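Local coordinates for monosaccharide ABC transporter substrate-binding protein, CUT2 family (PDB 4YHS) that probably captures a monosaccharide or related small solute outside the inner membrane and delivers it to an ABC importer of the CUT2 family, at residues Ala24-Tyr29 against Gly303-Asp308; Gly75-Val80 against Met91-Ala96. One frame throughout, in Å; residues are numbered along the deposited sequence.

Contact 1: Ala24-Tyr29 against Gly303-Asp308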
loop_
_atom_site.group_PDB
_atom_site.type_symbol
_atom_site.label_atom_id
_atom_site.label_comp_id
_atom_site.label_asym_id
_atom_site.label_seq_id
_atom_site.Cartn_x
_atom_site.Cartn_y
_atom_site.Cartn_z
ATOM N N ALA A 24 -8.590 0.373 -22.452
ATOM C CA ALA A 24 -9.223 0.946 -21.266
ATOM C C ALA A 24 -8.268 1.784 -20.403
ATOM O O ALA A 24 -7.131 1.409 -20.175
ATOM C CB ALA A 24 -9.826 -0.165 -20.423
ATOM N N GLU A 25 -8.764 2.920 -19.933
ATOM C CA GLU A 25 -8.055 3.736 -18.957
ATOM C C GLU A 25 -8.163 3.080 -17.601
ATOM O O GLU A 25 -8.938 2.144 -17.409
ATOM C CB GLU A 25 -8.646 5.142 -18.902
ATOM C CG GLU A 25 -8.601 5.891 -20.241
ATOM C CD GLU A 25 -7.276 6.597 -20.466
ATOM O OE1 GLU A 25 -6.254 6.135 -19.911
ATOM O OE2 GLU A 25 -7.260 7.625 -21.181
ATOM N N TRP A 26 -7.384 3.577 -16.652
ATOM C CA TRP A 26 -7.341 3.018 -15.331
ATOM C C TRP A 26 -8.603 3.363 -14.550
ATOM O O TRP A 26 -8.990 2.627 -13.629
ATOM C CB TRP A 26 -6.108 3.504 -14.586
ATOM C CG TRP A 26 -6.081 4.982 -14.254
ATOM C CD1 TRP A 26 -5.508 5.986 -14.993
ATOM C CD2 TRP A 26 -6.614 5.608 -13.080
ATOM N NE1 TRP A 26 -5.671 7.193 -14.365
ATOM C CE2 TRP A 26 -6.344 6.995 -13.190
ATOM C CE3 TRP A 26 -7.315 5.144 -11.951
ATOM C CZ2 TRP A 26 -6.711 7.910 -12.201
ATOM C CZ3 TRP A 26 -7.704 6.060 -10.992
ATOM C CH2 TRP A 26 -7.393 7.432 -11.122
ATOM N N TYR A 27 -9.232 4.475 -14.931
ATOM C CA TYR A 27 -10.421 4.971 -14.277
ATOM C C TYR A 27 -11.704 4.594 -15.059
ATOM O O TYR A 27 -11.626 4.279 -16.242
ATOM C CB TYR A 27 -10.320 6.484 -14.129
ATOM C CG TYR A 27 -10.145 7.220 -15.428
ATOM C CD1 TYR A 27 -8.885 7.453 -15.938
ATOM C CD2 TYR A 27 -11.250 7.693 -16.146
ATOM C CE1 TYR A 27 -8.706 8.139 -17.124
ATOM C CE2 TYR A 27 -11.092 8.383 -17.329
ATOM C CZ TYR A 27 -9.811 8.608 -17.818
ATOM O OH TYR A 27 -9.625 9.305 -18.998
ATOM N N PRO A 28 -12.884 4.650 -14.410
ATOM C CA PRO A 28 -13.075 4.934 -12.981
ATOM C C PRO A 28 -12.582 3.794 -12.114
ATOM O O PRO A 28 -12.557 2.646 -12.576
ATOM C CB PRO A 28 -14.600 5.118 -12.860
ATOM C CG PRO A 28 -15.167 4.409 -14.057
ATOM C CD PRO A 28 -14.174 4.631 -15.130
ATOM N N TYR A 29 -12.166 4.099 -10.889
ATOM C CA TYR A 29 -11.548 3.090 -10.039
ATOM C C TYR A 29 -12.294 3.021 -8.719
ATOM O O TYR A 29 -12.633 4.047 -8.137
ATOM C CB TYR A 29 -10.068 3.418 -9.818
ATOM C CG TYR A 29 -9.182 2.214 -9.512
ATOM C CD1 TYR A 29 -8.668 1.438 -10.530
ATOM C CD2 TYR A 29 -8.851 1.861 -8.205
ATOM C CE1 TYR A 29 -7.891 0.341 -10.289
ATOM C CE2 TYR A 29 -8.028 0.752 -7.955
ATOM C CZ TYR A 29 -7.560 -0.005 -9.020
ATOM O OH TYR A 29 -6.774 -1.127 -8.848
ATOM N N GLY A 303 -0.583 6.793 -6.298
ATOM C CA GLY A 303 0.218 7.780 -6.997
ATOM C C GLY A 303 -0.582 8.613 -7.992
ATOM O O GLY A 303 -0.509 9.854 -7.970
ATOM N N ARG A 304 -1.335 7.959 -8.865
ATOM C CA ARG A 304 -2.192 8.694 -9.819
ATOM C C ARG A 304 -3.190 9.661 -9.142
ATOM O O ARG A 304 -3.366 10.773 -9.606
ATOM C CB ARG A 304 -3.002 7.725 -10.693
ATOM C CG ARG A 304 -2.210 6.743 -11.554
ATOM C CD ARG A 304 -3.145 6.059 -12.539
ATOM N NE ARG A 304 -2.468 5.118 -13.468
ATOM C CZ ARG A 304 -2.037 5.449 -14.685
ATOM N NH1 ARG A 304 -2.168 6.706 -15.130
ATOM N NH2 ARG A 304 -1.487 4.526 -15.491
ATOM N N ILE A 305 -3.875 9.201 -8.089
ATOM C CA ILE A 305 -4.856 10.021 -7.395
ATOM C C ILE A 305 -4.211 11.267 -6.794
ATOM O O ILE A 305 -4.792 12.343 -6.862
ATOM C CB ILE A 305 -5.593 9.212 -6.295
ATOM C CG1 ILE A 305 -6.602 8.281 -6.983
ATOM C CG2 ILE A 305 -6.346 10.145 -5.304
ATOM C CD1 ILE A 305 -7.228 7.280 -6.100
ATOM N N ALA A 306 -3.017 11.131 -6.216
ATOM C CA ALA A 306 -2.308 12.290 -5.658
ATOM C C ALA A 306 -2.072 13.373 -6.710
ATOM O O ALA A 306 -2.236 14.554 -6.447
ATOM C CB ALA A 306 -0.971 11.859 -5.073
ATOM N N VAL A 307 -1.673 12.957 -7.905
ATOM C CA VAL A 307 -1.461 13.901 -8.984
ATOM C C VAL A 307 -2.783 14.549 -9.378
ATOM O O VAL A 307 -2.859 15.783 -9.501
ATOM C CB VAL A 307 -0.820 13.231 -10.214
ATOM C CG1 VAL A 307 -0.811 14.172 -11.448
ATOM C CG2 VAL A 307 0.594 12.789 -9.882
ATOM N N ASP A 308 -3.823 13.738 -9.572
ATOM C CA ASP A 308 -5.136 14.286 -9.923
ATOM C C ASP A 308 -5.658 15.265 -8.875
ATOM O O ASP A 308 -6.154 16.350 -9.201
ATOM C CB ASP A 308 -6.167 13.174 -10.113
ATOM C CG ASP A 308 -7.499 13.709 -10.641
ATOM O OD1 ASP A 308 -7.489 14.343 -11.710
ATOM O OD2 ASP A 308 -8.555 13.513 -9.996
#
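R304, on helix 299-314, reaches across to W26 in the loop ahead of strand 29-35, and its long side chain runs over one face of the indole. With CG anti to the carbonyl carbon (chi1 -60°) and the chain extended from there to NE, the two side chains run antiparallel, the arginine heading back along the indole. CB begins over the benzo end, 4.0 Å from W26 CZ2. CD lies above the five-membered ring as a CH-pi contact, near the ring normal. NE and CZ each come to 3.5 Å from W26 CD1. At the tip, NH1 is 3.4 Å from W26 CD1. The guanidinium thus stacks nearly flat on the indole, centres 4.1 Å apart and planes inclined by 21°. The other indole face carries CB of its own neighbour Y27, so the ring is held between the two. I305 touches the far end of the indole obliquely, its CG1 4.3 Å from W26 CH2. The contact fastens the N-terminal loop to helix 299-314 of the lobe built on the mixed sheet, with E83 of helix 71-87 as third partner: its OE1 accepts a hydrogen bond from W26 NE1 and forms a salt bridge with R304 NH1. One carboxylate oxygen therefore serves the buried indole N-H and probably offsets the arginine charge, which would help hold the guanidinium in its stacked position over the indole.

Contact 2: Gly75-Val80 against Met91-Ala96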
loop_
_atom_site.group_PDB
_atom_site.type_symbol
_atom_site.label_atom_id
_atom_site.label_comp_id
_atom_site.label_asym_id
_atom_site.label_seq_id
_atom_site.Cartn_x
_atom_site.Cartn_y
_atom_site.Cartn_z
ATOM N N GLY A 75 6.335 1.238 -8.044
ATOM C CA GLY A 75 4.933 1.303 -8.429
ATOM C C GLY A 75 4.296 2.672 -8.220
ATOM O O GLY A 75 3.583 3.191 -9.088
ATOM N N VAL A 76 4.564 3.294 -7.072
ATOM C CA VAL A 76 4.051 4.631 -6.850
ATOM C C VAL A 76 4.644 5.605 -7.896
ATOM O O VAL A 76 3.919 6.455 -8.431
ATOM C CB VAL A 76 4.362 5.136 -5.435
ATOM C CG1 VAL A 76 3.665 6.437 -5.206
ATOM C CG2 VAL A 76 3.945 4.127 -4.396
ATOM N N ASP A 77 5.943 5.471 -8.180
ATOM C CA ASP A 77 6.628 6.292 -9.192
ATOM C C ASP A 77 5.917 6.180 -10.547
ATOM O O ASP A 77 5.668 7.171 -11.231
ATOM C CB ASP A 77 8.086 5.872 -9.329
ATOM C CG ASP A 77 8.820 6.652 -10.397
ATOM O OD1 ASP A 77 8.927 7.893 -10.283
ATOM O OD2 ASP A 77 9.308 6.022 -11.330
ATOM N N TYR A 78 5.651 4.950 -10.948
ATOM C CA TYR A 78 4.978 4.683 -12.210
ATOM C C TYR A 78 3.638 5.417 -12.290
ATOM O O TYR A 78 3.347 6.044 -13.289
ATOM C CB TYR A 78 4.781 3.167 -12.378
ATOM C CG TYR A 78 4.010 2.775 -13.611
ATOM C CD1 TYR A 78 4.637 2.705 -14.862
ATOM C CD2 TYR A 78 2.668 2.443 -13.530
ATOM C CE1 TYR A 78 3.927 2.348 -15.990
ATOM C CE2 TYR A 78 1.956 2.068 -14.648
ATOM C CZ TYR A 78 2.582 2.035 -15.879
ATOM O OH TYR A 78 1.883 1.657 -17.015
ATOM N N GLY A 79 2.845 5.361 -11.221
ATOM C CA GLY A 79 1.550 6.020 -11.163
ATOM C C GLY A 79 1.691 7.522 -11.283
ATOM O O GLY A 79 0.997 8.154 -12.065
ATOM N N VAL A 80 2.594 8.095 -10.502
ATOM C CA VAL A 80 2.770 9.556 -10.544
ATOM C C VAL A 80 3.251 9.997 -11.928
ATOM O O VAL A 80 2.743 11.001 -12.454
ATOM C CB VAL A 80 3.740 10.043 -9.434
ATOM C CG1 VAL A 80 3.967 11.530 -9.550
ATOM C CG2 VAL A 80 3.146 9.764 -8.072
HETATM N N MSE A 91 6.123 16.809 -13.794
HETATM C CA MSE A 91 6.542 16.239 -12.525
HETATM C C MSE A 91 8.045 16.415 -12.369
HETATM O O MSE A 91 8.786 16.250 -13.325
HETATM C CB MSE A 91 6.174 14.748 -12.455
HETATM C CG MSE A 91 7.004 13.957 -11.410
HETATM SE SE MSE A 91 6.786 12.073 -11.600
HETATM C CE MSE A 91 8.114 11.886 -13.019
ATOM N N ASN A 92 8.479 16.766 -11.165
ATOM C CA ASN A 92 9.902 16.780 -10.811
ATOM C C ASN A 92 9.989 15.921 -9.558
ATOM O O ASN A 92 9.532 16.340 -8.493
ATOM C CB ASN A 92 10.403 18.221 -10.591
ATOM C CG ASN A 92 11.580 18.310 -9.640
ATOM O OD1 ASN A 92 12.565 17.580 -9.770
ATOM N ND2 ASN A 92 11.488 19.224 -8.674
ATOM N N LEU A 93 10.481 14.684 -9.689
ATOM C CA LEU A 93 10.483 13.771 -8.549
ATOM C C LEU A 93 11.884 13.660 -7.980
ATOM O O LEU A 93 12.854 13.566 -8.740
ATOM C CB LEU A 93 9.980 12.384 -8.939
ATOM C CG LEU A 93 9.766 11.373 -7.793
ATOM C CD1 LEU A 93 8.603 10.457 -8.117
ATOM C CD2 LEU A 93 11.034 10.532 -7.535
ATOM N N VAL A 94 11.966 13.747 -6.652
ATOM C CA VAL A 94 13.194 13.586 -5.890
ATOM C C VAL A 94 12.963 12.493 -4.830
ATOM O O VAL A 94 11.826 12.264 -4.398
ATOM C CB VAL A 94 13.637 14.932 -5.243
ATOM C CG1 VAL A 94 13.962 15.938 -6.356
ATOM C CG2 VAL A 94 12.559 15.486 -4.312
ATOM N N GLU A 95 14.020 11.757 -4.471
ATOM C CA GLU A 95 13.911 10.706 -3.445
ATOM C C GLU A 95 15.106 10.791 -2.483
ATOM O O GLU A 95 16.246 11.064 -2.901
ATOM C CB GLU A 95 13.808 9.329 -4.090
ATOM C CG GLU A 95 14.984 8.962 -4.953
ATOM C CD GLU A 95 16.088 8.291 -4.202
ATOM O OE1 GLU A 95 17.167 8.221 -4.796
ATOM O OE2 GLU A 95 15.893 7.825 -3.036
ATOM N N ALA A 96 14.836 10.556 -1.195
ATOM C CA ALA A 96 15.795 10.920 -0.150
ATOM C C ALA A 96 16.798 9.821 0.155
ATOM O O ALA A 96 17.735 10.041 0.914
ATOM C CB ALA A 96 15.074 11.307 1.117
#
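D77 is the first residue of 75-80 to meet the strand: its OD1 comes within 3.4 Å of L93 CD1, a van der Waals contact between a carboxylate oxygen and a methyl group. The helical backbone sets D77 beside L93, with CA atoms 8.4 Å apart, and CG anti to the backbone N (chi1 178°) carries the carboxylate nearer to the leucine, whose side chain it crosses at a slant. The other oxygen, OD2, accepts a hydrogen bond from the backbone N of V352, so this buried acid is tied to the C-terminal segment, which also bonds to the strand through F353 and L93. Helix 71-87 and strand 90-95 belong to a beta-alpha-beta unit that starts with strand 60-65; the two strands pair in parallel, and V63 of the first touches both V80 and L93, as expected for a helix laid against the sheet of a periplasmic binding protein lobe. One turn after V76, whose carbonyl accepts its N-H at 3.0 Å, V80 directs its CB toward the strand. Its CG1 branch meets the selenium of M91, a selenomethionine, at 3.5 Å. M91 leaves the strand with CG anti to its N and bends at the last torsion (chi3 83°), and its side chain crosses that of V80 at about a right angle; the same selenium lies 4.1 Å from V80 C.

Overall arrangement
The two contacts lie in the same lobe, their centres 15 Å apart and each about 15 Å from the centre of the chain. Along the sequence contact 2 is nested inside the 273-residue span that contact 1 closes. They meet where helix 299-314 packs against helix 71-87. There R304 CG is 3.5 Å from G79 O. One turn further on, V307 CG2 is 3.6 Å from V80 CG1. The other branch of the valine, V80 CG2, lies 3.7 Å from G303 O. V80 thus touches both V307 and M91 with CG1. Helix 71-87 is shared in a second way, since its E83 serves contact 1 while D77 and V80 touch the strand of contact 2.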